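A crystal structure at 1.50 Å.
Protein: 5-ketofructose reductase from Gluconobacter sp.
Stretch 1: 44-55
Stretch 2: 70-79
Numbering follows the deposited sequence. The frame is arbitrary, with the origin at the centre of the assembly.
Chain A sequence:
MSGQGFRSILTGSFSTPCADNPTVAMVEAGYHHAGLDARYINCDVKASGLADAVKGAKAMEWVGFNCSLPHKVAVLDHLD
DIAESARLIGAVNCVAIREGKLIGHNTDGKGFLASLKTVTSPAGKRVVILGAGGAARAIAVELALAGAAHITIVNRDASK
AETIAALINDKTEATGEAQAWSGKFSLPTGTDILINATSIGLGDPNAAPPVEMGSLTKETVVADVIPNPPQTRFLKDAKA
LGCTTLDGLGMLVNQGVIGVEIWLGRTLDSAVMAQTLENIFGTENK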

# COMPACT_ATOMS: atom_id res chain seq x y z
N ASP A 44 5.66 2.69 -8.49
CA ASP A 44 6.36 2.86 -9.72
C ASP A 44 6.49 1.49 -10.37
O ASP A 44 7.28 0.65 -9.94
CB ASP A 44 7.71 3.52 -9.50
CG ASP A 44 8.23 4.17 -10.73
OD1 ASP A 44 8.60 3.43 -11.65
OD2 ASP A 44 8.25 5.41 -10.79
N VAL A 45 5.69 1.28 -11.41
CA VAL A 45 5.57 -0.03 -12.04
C VAL A 45 6.06 0.10 -13.47
O VAL A 45 5.55 0.91 -14.24
CB VAL A 45 4.10 -0.53 -12.02
CG1 VAL A 45 3.96 -1.82 -12.80
CG2 VAL A 45 3.59 -0.74 -10.60
N LYS A 46 7.06 -0.70 -13.83
CA LYS A 46 7.60 -0.67 -15.19
C LYS A 46 6.68 -1.45 -16.15
O LYS A 46 5.84 -2.26 -15.73
CB LYS A 46 9.05 -1.21 -15.21
CG LYS A 46 10.02 -0.50 -14.24
CD LYS A 46 9.95 1.02 -14.35
CE LYS A 46 10.92 1.74 -13.40
NZ LYS A 46 10.64 1.60 -11.93
N ALA A 47 6.82 -1.22 -17.46
CA ALA A 47 5.96 -1.94 -18.43
C ALA A 47 6.03 -3.45 -18.26
O ALA A 47 5.01 -4.13 -18.33
CB ALA A 47 6.25 -1.55 -19.86
N SER A 48 7.24 -3.97 -18.00
CA SER A 48 7.40 -5.41 -17.81
C SER A 48 6.81 -5.93 -16.49
O SER A 48 6.74 -7.14 -16.28
CB SER A 48 8.87 -5.84 -17.92
OG SER A 48 9.65 -5.19 -16.94
N GLY A 49 6.45 -5.01 -15.58
CA GLY A 49 5.86 -5.38 -14.30
C GLY A 49 4.36 -5.24 -14.22
O GLY A 49 3.76 -5.62 -13.23
N LEU A 50 3.74 -4.69 -15.26
CA LEU A 50 2.30 -4.38 -15.16
C LEU A 50 1.41 -5.58 -14.90
O LEU A 50 0.55 -5.49 -14.04
CB LEU A 50 1.80 -3.58 -16.37
CG LEU A 50 0.31 -3.18 -16.38
CD1 LEU A 50 0.01 -2.19 -15.27
CD2 LEU A 50 -0.08 -2.59 -17.73
N ALA A 51 1.61 -6.67 -15.64
CA ALA A 51 0.81 -7.87 -15.45
C ALA A 51 0.87 -8.38 -14.01
O ALA A 51 -0.16 -8.61 -13.40
CB ALA A 51 1.24 -8.96 -16.44
N ASP A 52 2.07 -8.45 -13.45
CA ASP A 52 2.25 -8.92 -12.07
C ASP A 52 1.73 -7.92 -11.05
O ASP A 52 1.27 -8.32 -9.97
CB ASP A 52 3.72 -9.24 -11.80
CG ASP A 52 4.17 -10.55 -12.43
OD1 ASP A 52 3.36 -11.30 -12.98
OD2 ASP A 52 5.38 -10.82 -12.34
N ALA A 53 1.80 -6.62 -11.35
CA ALA A 53 1.25 -5.64 -10.43
C ALA A 53 -0.26 -5.75 -10.35
O ALA A 53 -0.83 -5.63 -9.26
CB ALA A 53 1.66 -4.22 -10.82
N VAL A 54 -0.91 -5.92 -11.50
CA VAL A 54 -2.35 -6.09 -11.54
C VAL A 54 -2.80 -7.34 -10.77
O VAL A 54 -3.66 -7.24 -9.88
CB VAL A 54 -2.84 -6.08 -13.00
CG1 VAL A 54 -4.26 -6.55 -13.14
CG2 VAL A 54 -2.71 -4.67 -13.57
N LYS A 55 -2.15 -8.48 -11.03
CA LYS A 55 -2.42 -9.70 -10.29
C LYS A 55 -2.09 -9.51 -8.82
O LYS A 55 -2.74 -10.10 -7.97
CB LYS A 55 -1.62 -10.88 -10.86
CG LYS A 55 -2.30 -11.68 -11.96
CD LYS A 55 -1.63 -13.05 -12.00
CE LYS A 55 -1.90 -13.83 -13.27
NZ LYS A 55 -0.92 -13.53 -14.36
N PRO A 70 2.96 4.66 -18.33
CA PRO A 70 2.62 4.35 -19.73
C PRO A 70 1.69 3.14 -19.85
O PRO A 70 1.78 2.38 -20.81
CB PRO A 70 4.01 4.01 -20.30
CG PRO A 70 4.67 3.29 -19.15
CD PRO A 70 4.10 3.86 -17.87
N HIS A 71 0.82 2.94 -18.85
CA HIS A 71 -0.02 1.72 -18.74
C HIS A 71 -1.47 1.76 -19.24
O HIS A 71 -2.11 0.71 -19.30
CB HIS A 71 -0.02 1.20 -17.30
CG HIS A 71 1.35 1.07 -16.73
ND1 HIS A 71 2.38 0.47 -17.42
CD2 HIS A 71 1.86 1.43 -15.52
CE1 HIS A 71 3.47 0.48 -16.66
NE2 HIS A 71 3.18 1.08 -15.53
N LYS A 72 -1.98 2.91 -19.67
CA LYS A 72 -3.42 3.05 -19.95
C LYS A 72 -3.98 2.18 -21.07
O LYS A 72 -5.12 1.78 -21.01
CB LYS A 72 -3.82 4.51 -20.20
CG LYS A 72 -3.62 5.42 -19.00
CD LYS A 72 -4.12 6.83 -19.31
CE LYS A 72 -3.92 7.77 -18.14
NZ LYS A 72 -4.32 9.14 -18.57
N VAL A 73 -3.16 1.91 -22.09
CA VAL A 73 -3.56 1.04 -23.20
C VAL A 73 -3.22 -0.43 -22.85
O VAL A 73 -4.04 -1.34 -23.01
CB VAL A 73 -2.99 1.51 -24.56
CG1 VAL A 73 -3.37 0.55 -25.68
CG2 VAL A 73 -3.53 2.90 -24.88
N ALA A 74 -2.01 -0.64 -22.34
CA ALA A 74 -1.52 -1.98 -22.06
C ALA A 74 -2.39 -2.70 -21.02
O ALA A 74 -2.60 -3.91 -21.11
CB ALA A 74 -0.09 -1.89 -21.57
N VAL A 75 -2.95 -1.96 -20.07
CA VAL A 75 -3.74 -2.59 -19.01
C VAL A 75 -4.98 -3.30 -19.55
O VAL A 75 -5.47 -4.22 -18.90
CB VAL A 75 -4.07 -1.60 -17.86
CG1 VAL A 75 -5.21 -0.66 -18.25
CG2 VAL A 75 -4.36 -2.34 -16.56
N LEU A 76 -5.47 -2.91 -20.73
CA LEU A 76 -6.68 -3.56 -21.25
C LEU A 76 -6.53 -5.07 -21.36
O LEU A 76 -7.50 -5.81 -21.15
CB LEU A 76 -7.15 -2.96 -22.58
CG LEU A 76 -8.06 -1.73 -22.46
CD1 LEU A 76 -7.26 -0.47 -22.19
CD2 LEU A 76 -8.85 -1.62 -23.76
N ASP A 77 -5.31 -5.52 -21.64
CA ASP A 77 -4.95 -6.96 -21.72
C ASP A 77 -5.15 -7.74 -20.42
O ASP A 77 -5.22 -8.98 -20.42
CB ASP A 77 -3.48 -7.12 -22.13
CG ASP A 77 -3.20 -6.70 -23.55
OD1 ASP A 77 -4.05 -6.93 -24.44
OD2 ASP A 77 -2.10 -6.16 -23.77
N HIS A 78 -5.22 -7.04 -19.30
CA HIS A 78 -5.25 -7.71 -18.00
C HIS A 78 -6.58 -7.62 -17.26
O HIS A 78 -6.68 -8.06 -16.10
CB HIS A 78 -4.12 -7.16 -17.13
CG HIS A 78 -2.81 -7.10 -17.83
ND1 HIS A 78 -2.15 -8.22 -18.30
CD2 HIS A 78 -2.04 -6.04 -18.17
CE1 HIS A 78 -1.03 -7.85 -18.88
NE2 HIS A 78 -0.93 -6.54 -18.82
N LEU A 79 -7.60 -7.10 -17.93
CA LEU A 79 -8.90 -6.85 -17.31
C LEU A 79 -9.94 -7.89 -17.67
O LEU A 79 -9.78 -8.60 -18.68
CB LEU A 79 -9.42 -5.46 -17.70
CG LEU A 79 -8.45 -4.31 -17.40
CD1 LEU A 79 -8.98 -3.01 -17.96
CD2 LEU A 79 -8.12 -4.16 -15.92

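Two short segments can pack through a few well-placed side chains, and this contact in 5-ketofructose reductase illustrates how one polar anchor combines with apolar packing. The first stretch runs from a loop into a helix that includes Leu50, whose O accepts a hydrogen bond from Val54 N at 3.0 Å. The second, after the cis peptide bond preceding Pro70, winds through helical backbone angles into a 3-10 segment that includes Val75 and His78, where His78 N hydrogen-bonds to Val75 O at 2.9 Å. The backbones keep a fairly even spacing, from 7.0 Å between the CA atoms of Ala47 and His71 to 6.6 Å between those of Ala51 and His78, which leaves room for side chains between them.

The polar anchor is His71, whose NE2 donates a hydrogen bond to Val45 O at 2.7 Å. This bond lies at the ring edge, leaving a face free for Leu50 CD1, 4.1 Å from the ring centroid. The other methyl of Leu50, CD2, reaches Ala74 CB at 3.9 Å and Val75 CB at 4.1 Å. One helical turn on, Val54 CG2 meets Val75 CG2 at 4.1 Å. His78 makes no hydrogen bond across the contact; instead its ring lies flat against Ala51, whose CA sits 4.0 Å from the ring centroid.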